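Local coordinates for protein MdcA (Pseudomonas aeruginosa, PDB 5VIT) that probably exchanges acetyl for malonyl on the acyl carrier protein MdcC, as the transferase (alpha) subunit of malonate decarboxylase, at residues Q60-F65 and V88-H93; V53-N58 and V149-G154; G428-V433 and I490-L495. All coordinates share one frame; numbering follows the deposited sequence.

Interaction 1: residues Q60-F65 and V88-H93; sequences QKQADF and VGRPEH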
# COMPACT_ATOMS: atom_id res chain seq x y z
N GLN A 60 30.96 18.18 9.37
CA GLN A 60 30.69 19.25 10.33
C GLN A 60 31.95 20.07 10.64
O GLN A 60 32.00 21.27 10.37
CB GLN A 60 30.09 18.63 11.60
CG GLN A 60 28.74 17.94 11.34
CD GLN A 60 28.71 16.43 11.68
OE1 GLN A 60 29.75 15.75 11.71
NE2 GLN A 60 27.51 15.91 11.94
N LYS A 61 32.97 19.41 11.17
CA LYS A 61 34.25 20.04 11.47
C LYS A 61 34.97 20.60 10.22
O LYS A 61 35.20 19.87 9.26
CB LYS A 61 35.15 19.01 12.18
CG LYS A 61 36.29 19.59 12.99
CD LYS A 61 37.64 19.00 12.63
CE LYS A 61 37.72 17.49 12.85
NZ LYS A 61 38.32 17.12 14.14
N GLN A 62 35.32 21.88 10.24
CA GLN A 62 36.15 22.46 9.17
C GLN A 62 37.48 22.94 9.73
O GLN A 62 37.50 23.66 10.74
CB GLN A 62 35.45 23.63 8.45
CG GLN A 62 34.01 23.37 8.07
CD GLN A 62 33.86 22.22 7.10
OE1 GLN A 62 34.54 22.16 6.07
NE2 GLN A 62 32.97 21.28 7.43
N ALA A 63 38.59 22.56 9.10
CA ALA A 63 39.88 23.18 9.40
C ALA A 63 40.01 24.49 8.60
O ALA A 63 40.84 24.61 7.70
CB ALA A 63 41.03 22.24 9.06
N ASP A 64 39.16 25.46 8.94
CA ASP A 64 38.96 26.63 8.09
C ASP A 64 40.11 27.65 8.19
O ASP A 64 40.33 28.43 7.26
CB ASP A 64 37.61 27.28 8.40
CG ASP A 64 37.54 27.83 9.81
OD1 ASP A 64 37.61 27.03 10.77
OD2 ASP A 64 37.39 29.06 9.94
N PHE A 65 40.86 27.62 9.29
CA PHE A 65 42.05 28.45 9.35
C PHE A 65 43.07 27.94 8.34
O PHE A 65 43.59 28.70 7.52
CB PHE A 65 42.64 28.47 10.76
CG PHE A 65 43.90 29.28 10.88
CD1 PHE A 65 44.02 30.50 10.24
CD2 PHE A 65 44.97 28.82 11.64
CE1 PHE A 65 45.18 31.25 10.34
CE2 PHE A 65 46.13 29.57 11.76
CZ PHE A 65 46.24 30.78 11.10
N VAL A 88 33.16 19.09 0.54
CA VAL A 88 33.69 20.29 -0.11
C VAL A 88 32.66 21.40 -0.03
O VAL A 88 32.02 21.73 -1.02
CB VAL A 88 34.03 20.05 -1.61
CG1 VAL A 88 34.75 21.25 -2.19
CG2 VAL A 88 34.88 18.83 -1.76
N GLY A 89 32.50 21.98 1.16
CA GLY A 89 31.42 22.93 1.40
C GLY A 89 31.77 24.40 1.47
O GLY A 89 30.94 25.26 1.16
N ARG A 90 33.01 24.71 1.85
CA ARG A 90 33.42 26.09 2.10
C ARG A 90 33.97 26.80 0.86
O ARG A 90 34.63 26.18 0.02
CB ARG A 90 34.46 26.09 3.23
CG ARG A 90 33.96 25.41 4.50
CD ARG A 90 33.57 26.43 5.54
NE ARG A 90 34.69 27.35 5.78
CZ ARG A 90 34.59 28.45 6.51
NH1 ARG A 90 33.42 28.78 7.06
NH2 ARG A 90 35.65 29.24 6.68
N PRO A 91 33.69 28.11 0.73
CA PRO A 91 34.16 28.91 -0.42
C PRO A 91 35.66 28.82 -0.73
O PRO A 91 36.02 28.75 -1.91
CB PRO A 91 33.76 30.35 -0.04
CG PRO A 91 33.24 30.28 1.40
CD PRO A 91 32.77 28.88 1.59
N GLU A 92 36.52 28.80 0.30
CA GLU A 92 37.97 28.71 0.09
C GLU A 92 38.38 27.38 -0.56
O GLU A 92 39.45 27.28 -1.16
CB GLU A 92 38.76 28.84 1.40
CG GLU A 92 38.07 29.58 2.49
CD GLU A 92 37.13 28.69 3.25
OE1 GLU A 92 37.59 27.83 4.03
OE2 GLU A 92 35.91 28.87 3.06
N HIS A 93 37.54 26.37 -0.38
CA HIS A 93 37.82 25.05 -0.91
C HIS A 93 37.89 25.11 -2.43
O HIS A 93 38.85 24.63 -3.05
CB HIS A 93 36.75 24.05 -0.45
CG HIS A 93 36.74 23.81 1.04
ND1 HIS A 93 35.68 23.22 1.69
CD2 HIS A 93 37.67 24.07 1.99
CE1 HIS A 93 35.96 23.12 2.98
NE2 HIS A 93 37.16 23.64 3.18
O HOH W 1 32.96 21.33 4.09
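Arg90 reaches from the 88-93 segment over to Gln62 and Asp64, and almost every carbon and nitrogen of its side chain has a neighbour. Its CB lies 3.3 Å above the plane of the His93 ring, offset toward the rim. CG then comes within 3.7 Å of Gln62 OE1, and CD runs past Gln62 CG, so that the aliphatic half of the arginine rests against the glutamine. Bends at chi2 (-103°) and chi3 (-54°) turn the rest of the chain toward Asp64. NE is held by Glu92 of its own segment in a salt bridge, 3.3 Å to OE2, while Glu92 OE1 accepts only a weak bond from it and is also bound to Ser67 OG.

The setting is that of consecutive beta-alpha units in an open parallel sheet: both segments follow the carboxyl ends of neighbouring strands, 52-55 and 81-85, and lead into helices 64-70 and 91-98. Ala63, centre of an inverse gamma turn, is the N-cap of the first helix.

At the tip, Arg90 NH2 sits 3.3 Å from Asp64 CB, which lies oblique to the guanidinium. The link to Asp64 OD2 is a long salt bridge of charges only: the oxygen stands well out of the guanidinium plane, no N-H points at it, and its placement is doubtful. Carboxylate and guanidinium planes are 79° apart. The stronger partner of OD2 is Arg68, and OD1 accepts from Tyr221 N.

Gln62, beside the arginine, has its amide pinned at both ends. NE2 donates to Gln60 O and Asn58 O, while OE1 accepts from a water at 2.7 Å that in turn accepts from Gly89 N. The same OE1 meets the edge of the His93 ring, 3.5 Å from CE1.

Interaction 2: residues V53-N58 and V149-G154; sequences VVLEGN and VALVAG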
# COMPACT_ATOMS: atom_id res chain seq x y z
N VAL A 53 46.68 16.35 -1.07
CA VAL A 53 46.47 17.03 0.20
C VAL A 53 45.08 16.75 0.76
O VAL A 53 44.08 17.11 0.15
CB VAL A 53 46.65 18.56 0.08
CG1 VAL A 53 46.40 19.23 1.41
CG2 VAL A 53 48.04 18.91 -0.46
N VAL A 54 45.05 16.10 1.90
CA VAL A 54 43.82 15.88 2.62
C VAL A 54 43.52 17.14 3.42
O VAL A 54 44.38 17.64 4.13
CB VAL A 54 43.93 14.65 3.53
CG1 VAL A 54 42.80 14.63 4.52
CG2 VAL A 54 43.93 13.38 2.69
N LEU A 55 42.30 17.67 3.27
CA LEU A 55 41.91 18.95 3.88
C LEU A 55 40.53 18.83 4.50
O LEU A 55 39.55 18.54 3.81
CB LEU A 55 41.91 20.08 2.84
CG LEU A 55 41.27 21.40 3.29
CD1 LEU A 55 41.89 21.91 4.63
CD2 LEU A 55 41.38 22.45 2.18
N GLU A 56 40.45 19.06 5.80
CA GLU A 56 39.21 18.78 6.49
C GLU A 56 38.16 19.79 6.15
O GLU A 56 38.13 20.94 6.65
CB GLU A 56 39.41 18.67 7.99
CG GLU A 56 39.77 17.25 8.36
CD GLU A 56 39.84 17.01 9.84
OE1 GLU A 56 39.82 17.99 10.62
OE2 GLU A 56 39.94 15.83 10.21
N GLY A 57 37.41 19.35 5.15
CA GLY A 57 36.00 19.54 5.04
C GLY A 57 35.52 18.16 5.44
O GLY A 57 35.48 17.21 4.62
N ASN A 58 35.24 18.02 6.72
CA ASN A 58 34.43 16.93 7.21
C ASN A 58 32.98 17.40 7.06
O ASN A 58 32.75 18.52 6.63
CB ASN A 58 34.82 16.56 8.64
CG ASN A 58 36.25 16.06 8.73
OD1 ASN A 58 36.87 15.81 7.69
ND2 ASN A 58 36.78 15.90 9.93
N VAL A 149 50.07 15.16 2.44
CA VAL A 149 49.83 16.10 3.53
C VAL A 149 48.40 15.96 4.09
O VAL A 149 47.46 15.75 3.34
CB VAL A 149 50.07 17.57 3.07
CG1 VAL A 149 49.92 18.54 4.24
CG2 VAL A 149 51.45 17.73 2.44
N ALA A 150 48.25 16.07 5.41
CA ALA A 150 46.91 16.22 5.97
C ALA A 150 46.77 17.55 6.73
O ALA A 150 47.60 17.89 7.58
CB ALA A 150 46.56 15.05 6.87
N LEU A 151 45.71 18.29 6.41
CA LEU A 151 45.38 19.54 7.07
C LEU A 151 44.10 19.35 7.88
O LEU A 151 43.00 19.34 7.32
CB LEU A 151 45.21 20.66 6.04
CG LEU A 151 46.39 20.78 5.09
CD1 LEU A 151 46.14 21.82 4.01
CD2 LEU A 151 47.66 21.08 5.88
N VAL A 152 44.23 19.17 9.19
CA VAL A 152 43.07 18.79 9.99
C VAL A 152 42.95 19.67 11.23
O VAL A 152 43.81 20.51 11.48
CB VAL A 152 43.12 17.28 10.40
CG1 VAL A 152 43.25 16.39 9.17
CG2 VAL A 152 44.24 17.00 11.38
N ALA A 153 41.88 19.47 12.00
CA ALA A 153 41.56 20.39 13.08
C ALA A 153 41.24 19.67 14.39
O ALA A 153 40.71 18.56 14.38
CB ALA A 153 40.38 21.27 12.67
N GLY A 154 41.58 20.31 15.50
CA GLY A 154 41.25 19.80 16.82
C GLY A 154 40.84 20.93 17.76
O GLY A 154 41.00 22.10 17.43
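Glu56 lays its carboxylate across Val152, the two side chains meeting at an oblique angle, with CD 3.3 Å from Val152 CB and CG against CG1. Beyond CG the glutamate is extended (chi2 -174°), which carries OE1 forward to the next residue of the neighbouring strand, where it accepts from Ala153 N at 2.9 Å. The N-H arrives from above the carboxylate plane, 46° out of it. In effect the carboxylate takes over a place in the hydrogen bonding where the backbone of 53-58 has begun to leave the sheet. Its other oxygen, OE2, is gripped by Asn58 ND2, again from above the plane, and by Thr172 OG1; Lys61 adds a long, weak ion pair to OE1.

Before this point the two backbones are regularly paired and nearly parallel, 9° apart. Val54 N donates to Val149 O, Leu151 N to Val54 O at 2.7 Å, and Glu56 N to Leu151 O. Val53, Leu55, Val149 and Leu151 face one side of the sheet. There Val53 CG1, placed anti to its backbone N, meets Leu151 CD1 at 3.7 Å, and Leu55 CD1 comes from the other end to touch Leu151 CB at 3.8 Å, so that Leu151 is met by two side chains that each cross it at a slant. Val54 and Ala150 occupy the other side, their CB atoms 4.3 Å apart, beneath Leu175 and Thr179 of helix 172-180.

Strand 149-154 thus lies between 52-55 and 185-190. Since the chain builds outward from 52-55 through 127-131 before returning to 52-55's other edge, this pair marks the topological switch point of an open parallel alpha/beta sheet, consistent with the Rossmann-like clan of the family.

Interaction 3: residues G428-V433 and I490-L495; sequences GKPTFV and ISPIGL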
# COMPACT_ATOMS: atom_id res chain seq x y z
N GLY A 428 8.50 21.99 -7.97
CA GLY A 428 7.55 21.69 -9.03
C GLY A 428 7.98 20.61 -10.01
O GLY A 428 7.21 20.19 -10.89
N LYS A 429 9.23 20.16 -9.87
CA LYS A 429 9.72 19.06 -10.69
C LYS A 429 9.27 17.75 -10.07
O LYS A 429 9.21 17.63 -8.85
CB LYS A 429 11.25 19.13 -10.81
CG LYS A 429 11.75 20.43 -11.46
CD LYS A 429 13.18 20.35 -11.99
CE LYS A 429 13.47 21.49 -12.98
NZ LYS A 429 14.68 22.30 -12.64
N PRO A 430 8.92 16.77 -10.91
CA PRO A 430 8.58 15.46 -10.34
C PRO A 430 9.83 14.77 -9.77
O PRO A 430 10.93 15.03 -10.26
CB PRO A 430 8.03 14.69 -11.54
CG PRO A 430 8.76 15.33 -12.74
CD PRO A 430 8.87 16.78 -12.38
N THR A 431 9.67 13.94 -8.75
CA THR A 431 10.79 13.14 -8.24
C THR A 431 11.06 11.94 -9.14
O THR A 431 12.21 11.58 -9.40
CB THR A 431 10.53 12.66 -6.82
OG1 THR A 431 10.37 13.80 -5.97
CG2 THR A 431 11.68 11.78 -6.31
N PHE A 432 10.00 11.34 -9.66
CA PHE A 432 10.18 10.13 -10.44
C PHE A 432 10.16 10.45 -11.92
O PHE A 432 9.13 10.87 -12.46
CB PHE A 432 9.11 9.10 -10.08
CG PHE A 432 9.18 8.62 -8.64
CD1 PHE A 432 8.63 9.37 -7.61
CD2 PHE A 432 9.74 7.38 -8.34
CE1 PHE A 432 8.67 8.91 -6.29
CE2 PHE A 432 9.79 6.92 -7.02
CZ PHE A 432 9.25 7.69 -5.99
N VAL A 433 11.31 10.26 -12.55
CA VAL A 433 11.51 10.70 -13.94
C VAL A 433 11.82 9.52 -14.86
O VAL A 433 12.27 8.46 -14.40
CB VAL A 433 12.67 11.72 -14.03
CG1 VAL A 433 12.34 12.97 -13.22
CG2 VAL A 433 13.95 11.09 -13.51
N ILE A 490 1.38 11.15 -9.80
CA ILE A 490 1.10 11.68 -11.13
C ILE A 490 2.37 12.24 -11.77
O ILE A 490 2.31 13.09 -12.66
CB ILE A 490 0.00 12.75 -11.08
CG1 ILE A 490 0.46 13.94 -10.23
CG2 ILE A 490 -1.31 12.16 -10.52
CD1 ILE A 490 -0.57 15.04 -10.12
N SER A 491 3.52 11.75 -11.30
CA SER A 491 4.81 11.94 -11.95
C SER A 491 4.81 11.21 -13.30
O SER A 491 3.97 10.33 -13.51
CB SER A 491 5.95 11.40 -11.07
OG SER A 491 5.82 9.99 -10.94
N PRO A 492 5.76 11.55 -14.20
CA PRO A 492 5.77 10.81 -15.47
C PRO A 492 5.84 9.28 -15.27
O PRO A 492 5.20 8.55 -16.00
CB PRO A 492 7.02 11.34 -16.17
CG PRO A 492 7.27 12.71 -15.55
CD PRO A 492 6.79 12.61 -14.15
N ILE A 493 6.62 8.82 -14.30
CA ILE A 493 6.64 7.40 -13.94
C ILE A 493 5.27 6.92 -13.38
O ILE A 493 4.73 5.86 -13.78
CB ILE A 493 7.79 7.14 -12.92
CG1 ILE A 493 9.15 7.39 -13.61
CG2 ILE A 493 7.70 5.75 -12.30
CD1 ILE A 493 9.37 6.55 -14.88
N GLY A 494 4.67 7.71 -12.50
CA GLY A 494 3.38 7.35 -11.94
C GLY A 494 2.26 7.29 -12.95
O GLY A 494 1.31 6.52 -12.79
N LEU A 495 2.36 8.10 -14.02
CA LEU A 495 1.31 8.12 -15.04
C LEU A 495 1.32 6.83 -15.89
O LEU A 495 0.36 6.55 -16.60
CB LEU A 495 1.45 9.36 -15.93
CG LEU A 495 1.19 10.70 -15.23
CD1 LEU A 495 1.44 11.86 -16.16
CD2 LEU A 495 -0.25 10.77 -14.66
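Pro430 faces Ser491 and Phe432 faces Ile493, with CA atoms of the two pairs 5.4 and 5.7 Å apart, yet no hydrogen bond joins the segments. One backbone is an irregular loop, turned at Gly428 and Thr431, that runs into the weakly bonded strand 432-433; the other folds from Pro492 onward into helical torsions. Leu495 N donates to Ser491 O, closing this turn.

What meets between the segments is largely carbon. The Pro430 and Pro492 rings cross at about a right angle, with Pro430 CB and CG both about 3.6 Å from Pro492 CD. That same CD also lies 3.4 Å from Phe432 O, and Ser491 CB touches this carbonyl. Phe432 meets Ile493 near the roots, CB to CB at 3.7 Å, but its ring then heads away to Val462, Thr464 and Ile484. Ile493 sends its CG1 branch the other way, anti to its own carbonyl carbon (chi1 -66°), so that CG1 comes to 3.4 Å from Val433 O.

Ser491 OG sits between its backbone N and carbonyl carbon (chi1 65°), 3.5 Å from Phe432 CB. There it accepts from Gly494 N at 3.0 Å and is also hydrogen-bonded to Ala488 O.

Gly494 O, in the same turn, binds Arg61 of the MdcC chain, so the loop between helices 477-486 and 502-507 serves two interfaces: an edge strand of a small three-stranded sheet and the carrier protein. The serine bond to the backbone N three residues on is the ST motif, here without the regular helix bonds.

From the N terminus, segment 53-58 takes up the end of strand 52-55 and the turn after it, followed by 60-65, and the chain first closes a loop when 88-93 meets 60-65 in interaction 1. It continues through strands 102-107 and 127-131 before 149-154 returns to 53-58 in interaction 2, so the first loop is nested in the second. The two touch, with centres 9 Å apart: Lys61 NZ probably bonds Ala153 O, and Ala63 N probably bonds Glu56 O. Together they tie the central strands of the eight-stranded parallel sheet to its loops. Interaction 3 follows in series, closing a separate loop when 490-495, which contacts MdcC, returns to 428-433; its centre is about 41 Å from that of interaction 2.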